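Local coordinates for (S)-ureidoglycine aminohydrolase cupin domain-containing protein (Pseudomonas syringae pv. tomato, PDB 3MYX) that is of unknown biochemical role but has a cupin fold and is probably related to (S)-ureidoglycine aminohydrolase, at residues D31-D34 against S35-T39; L58-E61 against A62-Y65; S145-I148 against S149-Q153. All blocks are in the same frame, centred on the assembly; numbering follows the deposited sequence. Where two conformers were deposited one is given.

Contact 1 (D31-D34 against S35-T39); sequences DPFD and SGRRT
An Asx turn at Asp31 followed by a type I beta turn from Asp34 to Arg37 leads the chain into strand 37-39 of this cupin fold, and a salt bridge from Asp31 to Arg37 spans the two. Arg37 presents its guanidinium side-on. Arg37 NE reaches Asp31 OD2 at 2.8 Å, on the syn lone pair, while Arg37 NH2 bonds to Asp31 OD1 at 2.9 Å in a nearly straight line. The fit is twisted, since the carboxylate and guanidinium planes stand 41° apart. Asp31 OD1 also closes the Asx turn by accepting from Phe33 N at 3.0 Å; this amide and Arg37 NH2 arrive from opposite faces of the carboxylate. With OD2 taking a further bond from Ile27 N, both oxygens are gripped twice, which fixes the rotation of the carboxylate. The remaining guanidinium nitrogen, NH1, pairs with Glu67. Bends at chi2 and chi3 (75° and 77°) curl the arginine chain past Phe33 and bring its head to Asp31.

The beta turn itself is closed by Arg37 N bonding to Asp34 O at 3.0 Å. Within it, Asp34 OD1 accepts from Ser35 N at 2.8 Å. Phe33, whose ring meets Phe54 edge-to-face, stands almost upright on the arginine head, with CD2 over one guanidinium face, 3.8 Å from Arg37 NH2.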
# COMPACT_ATOMS: atom_id res chain seq x y z
N ASP A 31 1.55 8.04 17.03
CA ASP A 31 2.19 8.21 15.71
C ASP A 31 3.50 8.99 15.89
O ASP A 31 3.51 10.07 16.46
CB ASP A 31 1.26 9.01 14.79
CG ASP A 31 1.61 8.90 13.33
OD1 ASP A 31 2.74 8.49 12.99
OD2 ASP A 31 0.73 9.27 12.50
N PRO A 32 4.62 8.45 15.38
CA PRO A 32 5.87 9.24 15.44
C PRO A 32 5.89 10.42 14.45
O PRO A 32 6.75 11.29 14.57
CB PRO A 32 6.95 8.21 15.07
CG PRO A 32 6.27 7.08 14.51
CD PRO A 32 4.83 7.10 14.83
N PHE A 33 5.00 10.40 13.46
CA PHE A 33 4.87 11.46 12.47
C PHE A 33 3.72 12.37 12.86
O PHE A 33 2.80 11.97 13.57
CB PHE A 33 4.70 10.90 11.06
CG PHE A 33 5.90 10.14 10.58
CD1 PHE A 33 6.99 10.84 10.08
CD2 PHE A 33 5.97 8.75 10.66
CE1 PHE A 33 8.13 10.16 9.67
CE2 PHE A 33 7.10 8.07 10.24
CZ PHE A 33 8.18 8.77 9.75
N ASP A 34 3.79 13.61 12.43
CA ASP A 34 2.76 14.60 12.77
C ASP A 34 2.54 15.51 11.56
O ASP A 34 1.68 15.21 10.75
CB ASP A 34 3.06 15.33 14.09
CG ASP A 34 4.52 15.64 14.28
OD1 ASP A 34 4.99 16.64 13.71
OD2 ASP A 34 5.21 14.90 15.03
N SER A 35 3.33 16.58 11.41
CA SER A 35 3.15 17.50 10.29
C SER A 35 3.35 16.80 8.94
O SER A 35 2.74 17.17 7.93
CB SER A 35 4.09 18.72 10.39
OG SER A 35 5.45 18.37 10.37
N GLY A 36 4.22 15.79 8.94
CA GLY A 36 4.50 15.02 7.72
C GLY A 36 3.48 13.95 7.38
O GLY A 36 3.52 13.42 6.27
N ARG A 37 2.60 13.60 8.33
CA ARG A 37 1.62 12.55 8.13
C ARG A 37 0.38 13.11 7.44
O ARG A 37 -0.27 14.02 7.97
CB ARG A 37 1.24 11.91 9.47
CG ARG A 37 0.16 10.85 9.38
CD ARG A 37 0.66 9.53 8.81
NE ARG A 37 1.42 8.78 9.79
CZ ARG A 37 2.02 7.62 9.55
NH1 ARG A 37 2.04 7.11 8.34
NH2 ARG A 37 2.65 7.00 10.53
N ARG A 38 0.06 12.56 6.28
CA ARG A 38 -1.07 13.02 5.46
C ARG A 38 -1.95 11.82 5.22
O ARG A 38 -1.65 10.96 4.38
CB ARG A 38 -0.58 13.63 4.14
CG ARG A 38 0.60 14.57 4.28
CD ARG A 38 0.27 15.80 5.08
NE ARG A 38 1.49 16.57 5.37
CZ ARG A 38 2.09 17.39 4.50
NH1 ARG A 38 1.58 17.58 3.29
NH2 ARG A 38 3.20 18.02 4.86
N THR A 39 -3.04 11.73 5.98
CA THR A 39 -3.87 10.53 5.98
C THR A 39 -5.08 10.71 5.08
O THR A 39 -5.84 11.67 5.24
CB THR A 39 -4.29 10.21 7.42
OG1 THR A 39 -3.10 9.97 8.18
CG2 THR A 39 -5.18 8.99 7.46

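Contact 2 (L58-E61 against A62-Y65); sequences LSVE and AYPY
Val60 and Tyr63 meet across the bend that ends strand 57-60, and the valine spreads both methyl groups along one side of the tyrosine. Val60 CG1 lies 3.8 Å from Tyr63 CA and also approaches the ring at Tyr63 CD1, which Val60 CG2 touches at 4.1 Å. The branch is set by the valine's first torsion: a value of -173°, with CG1 anti to the backbone N, brings that methyl to the chain that has just turned back. Further along the chain the same Val60 CG1 makes a looser contact of 4.3 Å with Pro64 CD.

Pro64 adds a second layer. Its CD lies over one face of the Tyr63 ring, 3.6 Å above the plane and displaced towards the rim, whereas its CG is centred over a face of Tyr65. The proline CG thus makes a CH-pi contact with Tyr65, while CD covers Tyr63 away from the ring centre.

The polar ends are held from outside the bend. Tyr63 OH bonds to Glu67 OE1, and Tyr65 OH to Asp28. Backbone bonds join Val60 to Val101 and Tyr63 to Gly98 and Thr99. The bend carries the chain from strand 57-60, an outermost strand of the four-stranded sheet, to strand 66-71 of the neighbouring sheet, with the Tyr63 side chain packed against Val101 and Ile103 of strand 101-105.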
# COMPACT_ATOMS: atom_id res chain seq x y z
N LEU A 58 14.41 10.34 12.11
CA LEU A 58 13.81 10.17 13.42
C LEU A 58 13.93 8.72 13.84
O LEU A 58 13.89 7.80 13.05
CB LEU A 58 12.36 10.72 13.52
CG LEU A 58 11.18 10.06 12.78
CD1 LEU A 58 10.91 8.68 13.32
CD2 LEU A 58 9.90 10.90 12.83
N SER A 59 14.14 8.54 15.13
CA SER A 59 14.31 7.23 15.72
C SER A 59 13.09 6.91 16.59
O SER A 59 12.61 7.77 17.34
CB SER A 59 15.59 7.18 16.56
OG SER A 59 16.77 7.30 15.76
N VAL A 60 12.60 5.69 16.47
CA VAL A 60 11.44 5.22 17.21
C VAL A 60 11.85 3.97 17.99
O VAL A 60 12.37 3.02 17.40
CB VAL A 60 10.29 4.89 16.25
CG1 VAL A 60 9.00 4.56 17.03
CG2 VAL A 60 10.06 6.04 15.27
N GLU A 61 11.63 3.96 19.31
CA GLU A 61 12.08 2.82 20.12
C GLU A 61 11.28 1.55 19.83
O GLU A 61 11.86 0.47 19.79
CB GLU A 61 12.05 3.17 21.61
CG GLU A 61 12.41 2.02 22.56
CD GLU A 61 13.67 1.26 22.17
OE1 GLU A 61 14.59 1.89 21.60
OE2 GLU A 61 13.74 0.04 22.45
N ALA A 62 9.96 1.67 19.63
CA ALA A 62 9.10 0.52 19.32
C ALA A 62 8.03 1.01 18.38
O ALA A 62 7.08 1.68 18.79
CB ALA A 62 8.50 -0.06 20.59
N TYR A 63 8.14 0.69 17.09
CA TYR A 63 7.23 1.27 16.12
C TYR A 63 5.80 0.86 16.46
O TYR A 63 5.56 -0.31 16.75
CB TYR A 63 7.61 0.85 14.68
CG TYR A 63 7.11 1.86 13.69
CD1 TYR A 63 7.76 3.09 13.53
CD2 TYR A 63 5.95 1.65 12.96
CE1 TYR A 63 7.27 4.05 12.66
CE2 TYR A 63 5.44 2.63 12.10
CZ TYR A 63 6.11 3.82 11.95
OH TYR A 63 5.66 4.83 11.12
N PRO A 64 4.86 1.81 16.47
CA PRO A 64 3.56 1.52 17.09
C PRO A 64 2.59 0.77 16.18
O PRO A 64 1.56 0.31 16.66
CB PRO A 64 3.02 2.91 17.39
CG PRO A 64 3.64 3.78 16.36
CD PRO A 64 5.02 3.25 16.23
N TYR A 65 2.90 0.70 14.89
CA TYR A 65 2.03 0.13 13.89
C TYR A 65 2.78 -0.93 13.10
O TYR A 65 4.00 -0.98 13.13
CB TYR A 65 1.61 1.22 12.90
CG TYR A 65 1.14 2.55 13.49
CD1 TYR A 65 0.38 2.61 14.66
CD2 TYR A 65 1.42 3.74 12.84
CE1 TYR A 65 -0.06 3.82 15.18
CE2 TYR A 65 0.98 4.95 13.35
CZ TYR A 65 0.23 4.98 14.50
OH TYR A 65 -0.19 6.19 14.98

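Contact 3 (S145-I148 against S149-Q153); sequences SIMI and SPLPQ
Ser149 OG is held by two polar partners and has the terminal methyl CE of Met147 3.4 Å away. Ser149 OG donates to Pro150 O at 2.9 Å, meeting that carbonyl 28° out of its plane, and it is also hydrogen-bonded to Glu178 N. With OG lying between the backbone N and the carbonyl carbon, the oxygen is turned forward to the next residue's carbonyl.

Met147, present as selenomethionine, supplies the apolar half of the contact. Successive bends of the same sense (chi1 -67°, chi2 -55°) followed by a third at chi3 curl its chain into a hook rather than letting it extend, and the hook closes over the segment 149-153. Met147 CE sits beside the bonded pair of oxygens, 3.5 Å from Pro150 O, and touches Pro152 CD at 3.9 Å. Nearer the backbone, Met147 CG is 3.7 Å from Leu151 CD2, and the same methyl of the leucine approaches Met147 SE at 4.1 Å. The two side chains cross at about a right angle, so the leucine contributes a branch end and not its length.

Residues 149-152 run in an extended, polyproline-like conformation, and each presents an atom to Met147. The loop, which includes a short 3-10 segment, links strands 137-139 and 154-161, neighbours in the seven-stranded sheet. It is held against the short strand 177-178 by backbone bonds of Ile148 and Ser149 to Glu178, and by Tyr177, which touches Met147, Ser149 and Pro152.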
# COMPACT_ATOMS: atom_id res chain seq x y z
N SER A 145 -18.18 -15.97 -10.65
CA SER A 145 -19.51 -15.37 -10.74
C SER A 145 -19.49 -13.87 -10.98
O SER A 145 -20.51 -13.30 -11.36
CB SER A 145 -20.32 -15.67 -9.46
OG SER A 145 -19.88 -14.88 -8.37
N ILE A 146 -18.35 -13.22 -10.77
CA ILE A 146 -18.26 -11.78 -11.00
C ILE A 146 -17.49 -11.42 -12.27
O ILE A 146 -17.28 -10.25 -12.55
CB ILE A 146 -17.71 -11.02 -9.77
CG1 ILE A 146 -16.23 -11.35 -9.53
CG2 ILE A 146 -18.58 -11.32 -8.51
CD1 ILE A 146 -15.60 -10.52 -8.41
N MSE A 147 -17.12 -12.41 -13.07
CA MSE A 147 -16.27 -12.18 -14.23
C MSE A 147 -17.06 -11.71 -15.44
O MSE A 147 -18.19 -12.16 -15.67
CB MSE A 147 -15.53 -13.46 -14.61
CG MSE A 147 -14.52 -13.93 -13.61
SE MSE A 147 -13.16 -12.63 -13.12
CE MSE A 147 -12.47 -12.35 -14.90
N ILE A 148 -16.45 -10.81 -16.22
CA ILE A 148 -16.93 -10.42 -17.56
C ILE A 148 -16.05 -11.11 -18.60
O ILE A 148 -16.55 -11.77 -19.51
CB ILE A 148 -16.93 -8.88 -17.73
CG1 ILE A 148 -17.97 -8.26 -16.80
CG2 ILE A 148 -17.19 -8.46 -19.19
CD1 ILE A 148 -17.87 -6.78 -16.67
N SER A 149 -14.74 -10.99 -18.46
CA SER A 149 -13.79 -11.64 -19.34
C SER A 149 -13.59 -13.09 -18.90
O SER A 149 -14.06 -13.50 -17.82
CB SER A 149 -12.45 -10.93 -19.25
OG SER A 149 -11.87 -11.13 -17.97
N PRO A 150 -12.84 -13.88 -19.69
CA PRO A 150 -12.35 -15.15 -19.17
C PRO A 150 -11.50 -14.95 -17.91
O PRO A 150 -10.96 -13.85 -17.66
CB PRO A 150 -11.50 -15.69 -20.32
CG PRO A 150 -12.09 -15.05 -21.55
CD PRO A 150 -12.42 -13.66 -21.09
N LEU A 151 -11.38 -16.00 -17.12
CA LEU A 151 -10.57 -15.92 -15.91
C LEU A 151 -9.10 -15.70 -16.26
O LEU A 151 -8.58 -16.30 -17.20
CB LEU A 151 -10.71 -17.18 -15.05
CG LEU A 151 -12.03 -17.31 -14.30
CD1 LEU A 151 -12.36 -18.79 -14.04
CD2 LEU A 151 -12.02 -16.53 -13.03
N PRO A 152 -8.41 -14.84 -15.51
CA PRO A 152 -6.99 -14.60 -15.71
C PRO A 152 -6.13 -15.67 -15.04
O PRO A 152 -6.63 -16.51 -14.29
CB PRO A 152 -6.76 -13.27 -14.99
CG PRO A 152 -7.75 -13.33 -13.85
CD PRO A 152 -8.95 -14.01 -14.41
N GLN A 153 -4.84 -15.63 -15.34
CA GLN A 153 -3.81 -16.31 -14.54
C GLN A 153 -3.13 -15.28 -13.66
O GLN A 153 -2.58 -14.30 -14.17
CB GLN A 153 -2.79 -16.98 -15.46
CG GLN A 153 -3.44 -17.99 -16.40
CD GLN A 153 -2.42 -18.81 -17.14
OE1 GLN A 153 -1.82 -18.35 -18.11
NE2 GLN A 153 -2.22 -20.03 -16.69

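In the fold
The three contacts follow one another along the chain, yet they fall into two places in the fold. Contacts 1 and 2, with centres 13 Å apart, share one end of the molecule and touch: Pro32 CG packs on Tyr63 CE1 at 3.7 Å, and the Phe33 and Tyr63 side chains also meet. Glu67 of strand 66-71 ties them further, one carboxylate oxygen serving Arg37 and the other Tyr63. Contact 3 lies across the chain's centre, about 40 Å from contact 1 and 43 Å from contact 2 between centres, on a loop of the seven-stranded sheet. The local contacts thus sit at opposite ends of a two-part, all-beta cupin protein.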